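Local coordinates for O-methyltransferase, SAM-dependent (Legionella pneumophila subsp. pneumophila, PDB 3R3H), which probably transfers methyl groups from S-adenosylmethionine to an oxygen atom of its substrate, at residues L39-A49 against T69-A77; K163-D174 against L207-Q218. All coordinates share one frame; numbering follows the deposited sequence.

Contact 1 of 2, residues L39-A49 against T69-A77; sequences LANMQVAPEQA and TFTGYSALA
Ala49 and Tyr73 meet where the first turns of helices 46-59 and 73-80 lie against each other, and this is the close-packed half of the contact. The methyl CB of Ala49 comes in at the edge of the phenol ring, near its plane, 3.9 Å from Tyr73 CE1. The same methyl, Ala49 CB, also meets Ala77 CB at 4.1 Å. Tyr73 carries CG anti to its backbone N (chi1 179°), which extends the ring along the partner segment as far as Pro46, whose CA is 3.6 Å from Tyr73 OH. That hydroxyl is hydrogen-bonded to Glu23. Val44 fills the next position, its CG1 branch 3.8 Å from Ser74 CB, while Ser74 OG turns to Glu66. Further along, the Gln43 and Thr71 side chains lie alongside, running opposite ways, with Gln43 CG 3.7 Å from Thr71 CG2. Leu39 lays its two methyls on successive carbonyls, CD2 3.5 Å from Thr69 O and CD1 3.6 Å from Phe70 O. At the Met42 end the contact is looser and faces solvent. There Met42, an exposed residue whose chain bends twice, crosses Thr69 at about a right angle and touches only Thr69 of that segment. Gly72, at the N-cap of helix 73-80, has backbone angles (phi 106°) that call for glycine. A turn of this kind between strand 63-68 and its helix is typical of the glycine-containing first motif of class I methyltransferases, which in relatives lines the S-adenosylmethionine pocket.

Contact 2 of 2, residues K163-D174 against L207-Q218; sequences KGLIAIDNIFWD and LLAIADGMFLVQ
Strands 164-169 and 214-218 run antiparallel, their axes 4.7 Å apart at 160°, and paired backbone bonds join Ile166 to Val217 and Ile168 to Phe215. On the sheet face bearing these four residues, Ile166 CB rests 3.7 Å from Val217 CG2, the two side chains crossing at a slant, and helix 149-159 packs over Ile166. The other face carries Ala167 and Leu216, with Leu216 CD2 set 3.9 Å from both Ala167 CB and Leu165 CD2. An antiparallel strand placed between the fifth strand and the edge strand, giving the order 3-2-1-4-5-7-6, is the signature of the class I methyltransferase fold, and 214-219 is that strand, forming a hairpin with 203-208. Past the paired region residues 170-174 follow the Asp212-Gly213 turn. Ile171 N donates to Gly213 O at 3.1 Å from above the carbonyl plane, and Phe172 N reaches Asp212 O at 2.8 Å. Ile171 meets Phe215 at about a right angle, its CD1 at the ring edge 3.5 Å from Phe215 CD2, while Leu207 CD1 lies over one face of that ring. Phe172 and Leu207 reach toward each other, with Phe172 CE1 3.6 Å from Leu207 CD2; Leu6 of the second subunit also packs on Phe172. Asn170 ND2 gives a straight bond (172°), meeting Asp212 OD1 on the anti side of the carboxylate, somewhat out of its plane; the amide and carboxylate planes are nearly perpendicular, and Asn170 OD1 accepts from Lys146. Asp169 OD1 lies close to Asp143, a grouping reminiscent of the divalent metal site in cation-dependent relatives.

In the fold
From the N terminus, helices 10-20 and 25-32 come first, and contact 1 then closes a loop that takes in most of helix 46-59 and strand 63-68 as the chain enters helix 73-80. The chain next builds the parallel strands 87-92, 114-118 and 137-143 with their helices. Contact 2 opens only afterwards, closing a second loop through helix 185-198 and strand 203-208, so the two stand in series and neither encloses the other. Contact 1 ties the turn after strand 63-68 to the loop and first turn of helix 46-59; contact 2 completes the antiparallel end of the sheet. Their centres lie about 15 Å apart, yet they touch where Gln48 packs on Ile210 and Ala211, and Ile210 also packs on Ile210 of the second subunit.

Contact 1 of 2, residues L39-A49 against T69-A77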
loop_
_atom_site.group_PDB
_atom_site.type_symbol
_atom_site.label_atom_id
_atom_site.label_comp_id
_atom_site.label_asym_id
_atom_site.label_seq_id
_atom_site.Cartn_x
_atom_site.Cartn_y
_atom_site.Cartn_z
ATOM N N LEU A 39 21.017 -15.080 -1.051
ATOM C CA LEU A 39 19.640 -15.185 -0.551
ATOM C C LEU A 39 19.017 -13.798 -0.354
ATOM O O LEU A 39 17.808 -13.628 -0.510
ATOM C CB LEU A 39 19.623 -15.930 0.797
ATOM C CG LEU A 39 18.730 -17.153 1.037
ATOM C CD1 LEU A 39 18.783 -17.486 2.524
ATOM C CD2 LEU A 39 17.292 -16.894 0.606
ATOM N N ALA A 40 19.851 -12.819 -0.003
ATOM C CA ALA A 40 19.410 -11.444 0.231
ATOM C C ALA A 40 18.533 -10.853 -0.885
ATOM O O ALA A 40 17.732 -9.945 -0.645
ATOM C CB ALA A 40 20.636 -10.552 0.475
ATOM N N ASN A 41 18.694 -11.377 -2.101
ATOM C CA ASN A 41 17.925 -10.929 -3.265
ATOM C C ASN A 41 16.461 -11.349 -3.211
ATOM O O ASN A 41 15.587 -10.555 -3.555
ATOM C CB ASN A 41 18.545 -11.458 -4.565
ATOM C CG ASN A 41 19.847 -10.759 -4.929
ATOM O OD1 ASN A 41 19.908 -9.527 -5.003
ATOM N ND2 ASN A 41 20.893 -11.549 -5.178
ATOM N N MET A 42 16.194 -12.586 -2.794
ATOM C CA MET A 42 14.815 -13.067 -2.698
ATOM C C MET A 42 14.138 -12.422 -1.493
ATOM O O MET A 42 12.936 -12.592 -1.261
ATOM C CB MET A 42 14.755 -14.594 -2.536
ATOM C CG MET A 42 16.095 -15.321 -2.539
ATOM S SD MET A 42 16.427 -16.199 -4.087
ATOM C CE MET A 42 15.718 -17.807 -3.774
ATOM N N GLN A 43 14.922 -11.663 -0.739
ATOM C CA GLN A 43 14.432 -11.012 0.464
ATOM C C GLN A 43 13.667 -9.718 0.218
ATOM O O GLN A 43 14.077 -8.875 -0.583
ATOM C CB GLN A 43 15.602 -10.770 1.412
ATOM C CG GLN A 43 15.615 -11.691 2.624
ATOM C CD GLN A 43 15.041 -13.081 2.350
ATOM O OE1 GLN A 43 15.468 -13.785 1.431
ATOM N NE2 GLN A 43 14.069 -13.483 3.170
ATOM N N VAL A 44 12.543 -9.585 0.917
ATOM C CA VAL A 44 11.693 -8.418 0.800
ATOM C C VAL A 44 12.578 -7.196 1.111
ATOM O O VAL A 44 13.564 -7.311 1.844
ATOM C CB VAL A 44 10.450 -8.558 1.774
ATOM C CG1 VAL A 44 10.799 -8.102 3.182
ATOM C CG2 VAL A 44 9.272 -7.794 1.236
ATOM N N ALA A 45 12.260 -6.044 0.527
ATOM C CA ALA A 45 13.054 -4.845 0.756
ATOM C C ALA A 45 12.645 -4.211 2.068
ATOM O O ALA A 45 11.500 -4.347 2.506
ATOM C CB ALA A 45 12.864 -3.864 -0.370
ATOM N N PRO A 46 13.584 -3.498 2.714
ATOM C CA PRO A 46 13.365 -2.819 3.997
ATOM C C PRO A 46 12.023 -2.116 4.147
ATOM O O PRO A 46 11.353 -2.283 5.169
ATOM C CB PRO A 46 14.530 -1.842 4.066
ATOM C CG PRO A 46 15.621 -2.613 3.414
ATOM C CD PRO A 46 14.949 -3.239 2.212
ATOM N N GLU A 47 11.642 -1.322 3.143
ATOM C CA GLU A 47 10.381 -0.574 3.185
ATOM C C GLU A 47 9.190 -1.422 2.763
ATOM O O GLU A 47 8.030 -1.090 3.068
ATOM C CB GLU A 47 10.467 0.682 2.312
ATOM C CG GLU A 47 11.679 0.734 1.420
ATOM C CD GLU A 47 11.640 -0.312 0.340
ATOM O OE1 GLU A 47 12.673 -0.543 -0.320
ATOM O OE2 GLU A 47 10.565 -0.900 0.151
ATOM N N GLN A 48 9.488 -2.516 2.067
ATOM C CA GLN A 48 8.457 -3.424 1.616
ATOM C C GLN A 48 7.933 -4.075 2.867
ATOM O O GLN A 48 6.726 -4.275 3.030
ATOM C CB GLN A 48 9.044 -4.500 0.704
ATOM C CG GLN A 48 8.490 -4.456 -0.697
ATOM C CD GLN A 48 8.762 -3.110 -1.348
ATOM O OE1 GLN A 48 9.881 -2.837 -1.784
ATOM N NE2 GLN A 48 7.745 -2.253 -1.401
ATOM N N ALA A 49 8.867 -4.394 3.756
ATOM C CA ALA A 49 8.550 -5.045 5.012
ATOM C C ALA A 49 7.873 -4.061 5.952
ATOM O O ALA A 49 6.951 -4.422 6.683
ATOM C CB ALA A 49 9.820 -5.589 5.635
ATOM N N THR A 69 11.620 -18.294 0.270
ATOM C CA THR A 69 12.973 -18.740 0.566
ATOM C C THR A 69 13.502 -17.532 1.353
ATOM O O THR A 69 13.863 -16.480 0.786
ATOM C CB THR A 69 13.787 -19.000 -0.725
ATOM O OG1 THR A 69 14.065 -17.759 -1.384
ATOM C CG2 THR A 69 12.997 -19.892 -1.671
ATOM N N PHE A 70 13.523 -17.709 2.676
ATOM C CA PHE A 70 13.890 -16.655 3.609
ATOM C C PHE A 70 15.200 -16.684 4.371
ATOM O O PHE A 70 15.840 -17.730 4.553
ATOM C CB PHE A 70 12.795 -16.534 4.656
ATOM C CG PHE A 70 11.420 -16.374 4.092
ATOM C CD1 PHE A 70 11.108 -15.286 3.275
ATOM C CD2 PHE A 70 10.407 -17.262 4.452
ATOM C CE1 PHE A 70 9.809 -15.075 2.835
ATOM C CE2 PHE A 70 9.093 -17.068 4.021
ATOM C CZ PHE A 70 8.793 -15.969 3.212
ATOM N N THR A 71 15.556 -15.487 4.839
ATOM C CA THR A 71 16.721 -15.267 5.688
ATOM C C THR A 71 16.111 -15.165 7.105
ATOM O O THR A 71 16.796 -15.399 8.113
ATOM C CB THR A 71 17.468 -13.934 5.361
ATOM O OG1 THR A 71 16.544 -12.830 5.367
ATOM C CG2 THR A 71 18.184 -14.041 4.016
ATOM N N GLY A 72 14.815 -14.839 7.159
ATOM C CA GLY A 72 14.127 -14.716 8.426
ATOM C C GLY A 72 13.876 -13.266 8.779
ATOM O O GLY A 72 13.412 -12.958 9.875
ATOM N N TYR A 73 14.172 -12.380 7.823
ATOM C CA TYR A 73 14.002 -10.929 7.973
ATOM C C TYR A 73 12.532 -10.500 7.941
ATOM O O TYR A 73 12.078 -9.757 8.826
ATOM C CB TYR A 73 14.778 -10.200 6.869
ATOM C CG TYR A 73 14.675 -8.688 6.887
ATOM C CD1 TYR A 73 13.535 -8.032 6.417
ATOM C CD2 TYR A 73 15.715 -7.914 7.382
ATOM C CE1 TYR A 73 13.438 -6.630 6.444
ATOM C CE2 TYR A 73 15.630 -6.517 7.425
ATOM C CZ TYR A 73 14.496 -5.882 6.957
ATOM O OH TYR A 73 14.427 -4.513 7.025
ATOM N N SER A 74 11.788 -10.955 6.932
ATOM C CA SER A 74 10.378 -10.589 6.830
ATOM C C SER A 74 9.548 -11.199 7.963
ATOM O O SER A 74 8.529 -10.638 8.366
ATOM C CB SER A 74 9.803 -10.999 5.456
ATOM O OG SER A 74 10.208 -12.302 5.075
ATOM N N ALA A 75 9.994 -12.339 8.480
ATOM C CA ALA A 75 9.291 -13.013 9.572
ATOM C C ALA A 75 9.455 -12.213 10.874
ATOM O O ALA A 75 8.533 -12.148 11.710
ATOM C CB ALA A 75 9.843 -14.435 9.752
ATOM N N LEU A 76 10.635 -11.611 11.029
ATOM C CA LEU A 76 10.943 -10.820 12.201
ATOM C C LEU A 76 10.139 -9.533 12.175
ATOM O O LEU A 76 9.419 -9.206 13.136
ATOM C CB LEU A 76 12.433 -10.507 12.216
ATOM C CG LEU A 76 12.932 -9.634 13.375
ATOM C CD1 LEU A 76 12.611 -10.304 14.712
ATOM C CD2 LEU A 76 14.426 -9.428 13.214
ATOM N N ALA A 77 10.267 -8.807 11.064
ATOM C CA ALA A 77 9.552 -7.540 10.872
ATOM C C ALA A 77 8.069 -7.730 11.130
ATOM O O ALA A 77 7.443 -6.901 11.775
ATOM C CB ALA A 77 9.760 -7.025 9.449
#

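Contact 2 of 2, residues K163-D174 against L207-Q218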
loop_
_atom_site.group_PDB
_atom_site.type_symbol
_atom_site.label_atom_id
_atom_site.label_comp_id
_atom_site.label_asym_id
_atom_site.label_seq_id
_atom_site.Cartn_x
_atom_site.Cartn_y
_atom_site.Cartn_z
ATOM N N LYS A 163 -11.933 -10.622 6.726
ATOM C CA LYS A 163 -11.417 -9.272 6.730
ATOM C C LYS A 163 -9.900 -9.301 6.477
ATOM O O LYS A 163 -9.275 -8.261 6.288
ATOM C CB LYS A 163 -11.732 -8.612 8.069
ATOM C CG LYS A 163 -13.200 -8.659 8.431
ATOM C CD LYS A 163 -13.730 -7.270 8.688
ATOM C CE LYS A 163 -15.163 -7.311 9.152
ATOM N NZ LYS A 163 -15.620 -5.937 9.480
ATOM N N GLY A 164 -9.322 -10.501 6.456
ATOM C CA GLY A 164 -7.897 -10.651 6.228
ATOM C C GLY A 164 -7.436 -10.214 4.852
ATOM O O GLY A 164 -8.251 -9.962 3.974
ATOM N N LEU A 165 -6.124 -10.142 4.659
ATOM C CA LEU A 165 -5.553 -9.714 3.388
ATOM C C LEU A 165 -4.454 -10.654 2.902
ATOM O O LEU A 165 -3.809 -11.307 3.698
ATOM C CB LEU A 165 -4.967 -8.308 3.532
ATOM C CG LEU A 165 -4.319 -7.705 2.284
ATOM C CD1 LEU A 165 -5.405 -7.228 1.329
ATOM C CD2 LEU A 165 -3.441 -6.547 2.680
ATOM N N ILE A 166 -4.254 -10.709 1.585
ATOM C CA ILE A 166 -3.220 -11.540 0.963
ATOM C C ILE A 166 -2.346 -10.674 0.052
ATOM O O ILE A 166 -2.851 -9.874 -0.732
ATOM C CB ILE A 166 -3.818 -12.680 0.094
ATOM C CG1 ILE A 166 -4.721 -13.577 0.946
ATOM C CG2 ILE A 166 -2.696 -13.501 -0.526
ATOM C CD1 ILE A 166 -5.571 -14.534 0.137
ATOM N N ALA A 167 -1.031 -10.839 0.172
ATOM C CA ALA A 167 -0.065 -10.098 -0.633
ATOM C C ALA A 167 0.724 -11.134 -1.416
ATOM O O ALA A 167 1.113 -12.167 -0.857
ATOM C CB ALA A 167 0.866 -9.292 0.263
ATOM N N ILE A 168 0.933 -10.871 -2.705
ATOM C CA ILE A 168 1.674 -11.786 -3.561
ATOM C C ILE A 168 2.774 -10.997 -4.256
ATOM O O ILE A 168 2.505 -9.968 -4.878
ATOM C CB ILE A 168 0.764 -12.450 -4.616
ATOM C CG1 ILE A 168 -0.366 -13.238 -3.953
ATOM C CG2 ILE A 168 1.563 -13.432 -5.424
ATOM C CD1 ILE A 168 -1.620 -12.439 -3.677
ATOM N N ASP A 169 4.010 -11.476 -4.150
ATOM C CA ASP A 169 5.145 -10.770 -4.737
ATOM C C ASP A 169 5.511 -11.213 -6.156
ATOM O O ASP A 169 5.065 -12.265 -6.628
ATOM C CB ASP A 169 6.365 -10.923 -3.824
ATOM C CG ASP A 169 7.382 -9.804 -4.003
ATOM O OD1 ASP A 169 8.554 -10.009 -3.607
ATOM O OD2 ASP A 169 7.013 -8.714 -4.527
ATOM N N ASN A 170 6.338 -10.395 -6.813
ATOM C CA ASN A 170 6.825 -10.625 -8.178
ATOM C C ASN A 170 5.706 -10.760 -9.216
ATOM O O ASN A 170 5.712 -11.696 -10.023
ATOM C CB ASN A 170 7.702 -11.883 -8.243
ATOM C CG ASN A 170 8.754 -11.922 -7.165
ATOM O OD1 ASN A 170 8.593 -12.617 -6.169
ATOM N ND2 ASN A 170 9.840 -11.174 -7.352
ATOM N N ILE A 171 4.752 -9.833 -9.202
ATOM C CA ILE A 171 3.647 -9.874 -10.155
ATOM C C ILE A 171 4.201 -9.625 -11.570
ATOM O O ILE A 171 3.778 -10.247 -12.554
ATOM C CB ILE A 171 2.557 -8.852 -9.763
ATOM C CG1 ILE A 171 1.991 -9.225 -8.387
ATOM C CG2 ILE A 171 1.440 -8.860 -10.772
ATOM C CD1 ILE A 171 1.575 -10.670 -8.268
ATOM N N PHE A 172 5.156 -8.714 -11.662
ATOM C CA PHE A 172 5.816 -8.445 -12.927
ATOM C C PHE A 172 7.130 -9.188 -12.680
ATOM O O PHE A 172 7.980 -8.708 -11.936
ATOM C CB PHE A 172 6.101 -6.951 -13.092
ATOM C CG PHE A 172 4.991 -6.045 -12.601
ATOM C CD1 PHE A 172 3.653 -6.288 -12.939
ATOM C CD2 PHE A 172 5.294 -4.926 -11.830
ATOM C CE1 PHE A 172 2.644 -5.427 -12.511
ATOM C CE2 PHE A 172 4.293 -4.064 -11.403
ATOM C CZ PHE A 172 2.968 -4.311 -11.741
ATOM N N TRP A 173 7.294 -10.370 -13.254
ATOM C CA TRP A 173 8.511 -11.147 -13.030
ATOM C C TRP A 173 9.728 -10.457 -13.671
ATOM O O TRP A 173 10.408 -11.033 -14.516
ATOM C CB TRP A 173 8.303 -12.550 -13.615
ATOM C CG TRP A 173 9.289 -13.622 -13.223
ATOM C CD1 TRP A 173 9.666 -14.678 -13.994
ATOM C CD2 TRP A 173 9.935 -13.810 -11.947
ATOM N NE1 TRP A 173 10.494 -15.514 -13.292
ATOM C CE2 TRP A 173 10.680 -15.008 -12.030
ATOM C CE3 TRP A 173 9.958 -13.083 -10.741
ATOM C CZ2 TRP A 173 11.434 -15.507 -10.968
ATOM C CZ3 TRP A 173 10.710 -13.578 -9.678
ATOM C CH2 TRP A 173 11.439 -14.781 -9.803
ATOM N N ASP A 174 9.991 -9.222 -13.257
ATOM C CA ASP A 174 11.107 -8.427 -13.761
ATOM C C ASP A 174 10.796 -7.876 -15.145
ATOM O O ASP A 174 11.670 -7.344 -15.834
ATOM C CB ASP A 174 12.389 -9.260 -13.801
ATOM C CG ASP A 174 13.615 -8.443 -14.205
ATOM O OD1 ASP A 174 13.850 -7.358 -13.630
ATOM O OD2 ASP A 174 14.359 -8.898 -15.094
ATOM N N LEU A 207 -3.054 -3.577 -7.266
ATOM C CA LEU A 207 -1.675 -3.942 -7.541
ATOM C C LEU A 207 -0.759 -2.727 -7.421
ATOM O O LEU A 207 -0.992 -1.705 -8.062
ATOM C CB LEU A 207 -1.591 -4.549 -8.945
ATOM C CG LEU A 207 -0.261 -4.831 -9.657
ATOM C CD1 LEU A 207 0.593 -5.851 -8.921
ATOM C CD2 LEU A 207 -0.612 -5.343 -11.051
ATOM N N LEU A 208 0.279 -2.845 -6.592
ATOM C CA LEU A 208 1.243 -1.763 -6.395
ATOM C C LEU A 208 2.517 -1.991 -7.200
ATOM O O LEU A 208 3.079 -3.085 -7.194
ATOM C CB LEU A 208 1.628 -1.627 -4.915
ATOM C CG LEU A 208 0.641 -1.202 -3.825
ATOM C CD1 LEU A 208 0.079 0.168 -4.163
ATOM C CD2 LEU A 208 -0.458 -2.242 -3.683
ATOM N N ALA A 209 2.973 -0.950 -7.881
ATOM C CA ALA A 209 4.193 -1.041 -8.664
ATOM C C ALA A 209 5.345 -0.595 -7.757
ATOM O O ALA A 209 6.053 0.382 -8.046
ATOM C CB ALA A 209 4.094 -0.137 -9.901
ATOM N N ILE A 210 5.535 -1.325 -6.660
ATOM C CA ILE A 210 6.576 -0.987 -5.698
ATOM C C ILE A 210 7.743 -1.967 -5.663
ATOM O O ILE A 210 8.916 -1.561 -5.651
ATOM C CB ILE A 210 5.996 -0.878 -4.268
ATOM C CG1 ILE A 210 5.027 -2.028 -4.022
ATOM C CG2 ILE A 210 5.348 0.471 -4.066
ATOM C CD1 ILE A 210 4.480 -2.063 -2.612
ATOM N N ALA A 211 7.426 -3.253 -5.617
ATOM C CA ALA A 211 8.477 -4.260 -5.555
ATOM C C ALA A 211 8.736 -4.754 -6.973
ATOM O O ALA A 211 9.217 -4.009 -7.830
ATOM C CB ALA A 211 8.024 -5.416 -4.651
ATOM N N ASP A 212 8.430 -6.025 -7.200
ATOM C CA ASP A 212 8.536 -6.616 -8.518
ATOM C C ASP A 212 7.054 -6.679 -8.837
ATOM O O ASP A 212 6.598 -7.532 -9.596
ATOM C CB ASP A 212 9.094 -8.037 -8.455
ATOM C CG ASP A 212 9.741 -8.461 -9.756
ATOM O OD1 ASP A 212 9.926 -9.687 -9.974
ATOM O OD2 ASP A 212 10.077 -7.554 -10.553
ATOM N N GLY A 213 6.317 -5.759 -8.221
ATOM C CA GLY A 213 4.882 -5.715 -8.376
ATOM C C GLY A 213 4.308 -6.490 -7.207
ATOM O O GLY A 213 4.713 -7.626 -6.959
ATOM N N MET A 214 3.394 -5.873 -6.465
ATOM C CA MET A 214 2.774 -6.533 -5.317
ATOM C C MET A 214 1.252 -6.441 -5.415
ATOM O O MET A 214 0.670 -5.356 -5.520
ATOM C CB MET A 214 3.270 -5.910 -4.003
ATOM C CG MET A 214 2.804 -6.648 -2.742
ATOM S SD MET A 214 3.572 -6.080 -1.205
ATOM C CE MET A 214 5.080 -7.140 -1.171
ATOM N N PHE A 215 0.614 -7.601 -5.397
ATOM C CA PHE A 215 -0.833 -7.688 -5.509
ATOM C C PHE A 215 -1.460 -7.790 -4.128
ATOM O O PHE A 215 -1.027 -8.596 -3.306
ATOM C CB PHE A 215 -1.210 -8.943 -6.299
ATOM C CG PHE A 215 -1.928 -8.680 -7.606
ATOM C CD1 PHE A 215 -2.946 -7.728 -7.696
ATOM C CD2 PHE A 215 -1.640 -9.452 -8.732
ATOM C CE1 PHE A 215 -3.669 -7.553 -8.884
ATOM C CE2 PHE A 215 -2.353 -9.288 -9.921
ATOM C CZ PHE A 215 -3.372 -8.337 -9.999
ATOM N N LEU A 216 -2.471 -6.973 -3.869
ATOM C CA LEU A 216 -3.176 -7.031 -2.591
ATOM C C LEU A 216 -4.603 -7.483 -2.884
ATOM O O LEU A 216 -5.361 -6.767 -3.548
ATOM C CB LEU A 216 -3.211 -5.659 -1.918
ATOM C CG LEU A 216 -1.872 -5.081 -1.474
ATOM C CD1 LEU A 216 -2.101 -3.740 -0.811
ATOM C CD2 LEU A 216 -1.194 -6.040 -0.510
ATOM N N VAL A 217 -4.975 -8.670 -2.423
ATOM C CA VAL A 217 -6.322 -9.152 -2.676
ATOM C C VAL A 217 -7.036 -9.404 -1.364
ATOM O O VAL A 217 -6.426 -9.842 -0.392
ATOM C CB VAL A 217 -6.321 -10.462 -3.506
ATOM C CG1 VAL A 217 -5.265 -10.400 -4.610
ATOM C CG2 VAL A 217 -6.101 -11.653 -2.603
ATOM N N GLN A 218 -8.331 -9.122 -1.336
ATOM C CA GLN A 218 -9.120 -9.325 -0.131
ATOM C C GLN A 218 -10.474 -9.933 -0.478
ATOM O O GLN A 218 -11.177 -9.442 -1.360
ATOM C CB GLN A 218 -9.325 -7.996 0.578
ATOM C CG GLN A 218 -10.138 -8.093 1.842
ATOM C CD GLN A 218 -10.416 -6.736 2.436
ATOM O OE1 GLN A 218 -11.141 -5.922 1.849
ATOM N NE2 GLN A 218 -9.839 -6.475 3.607
#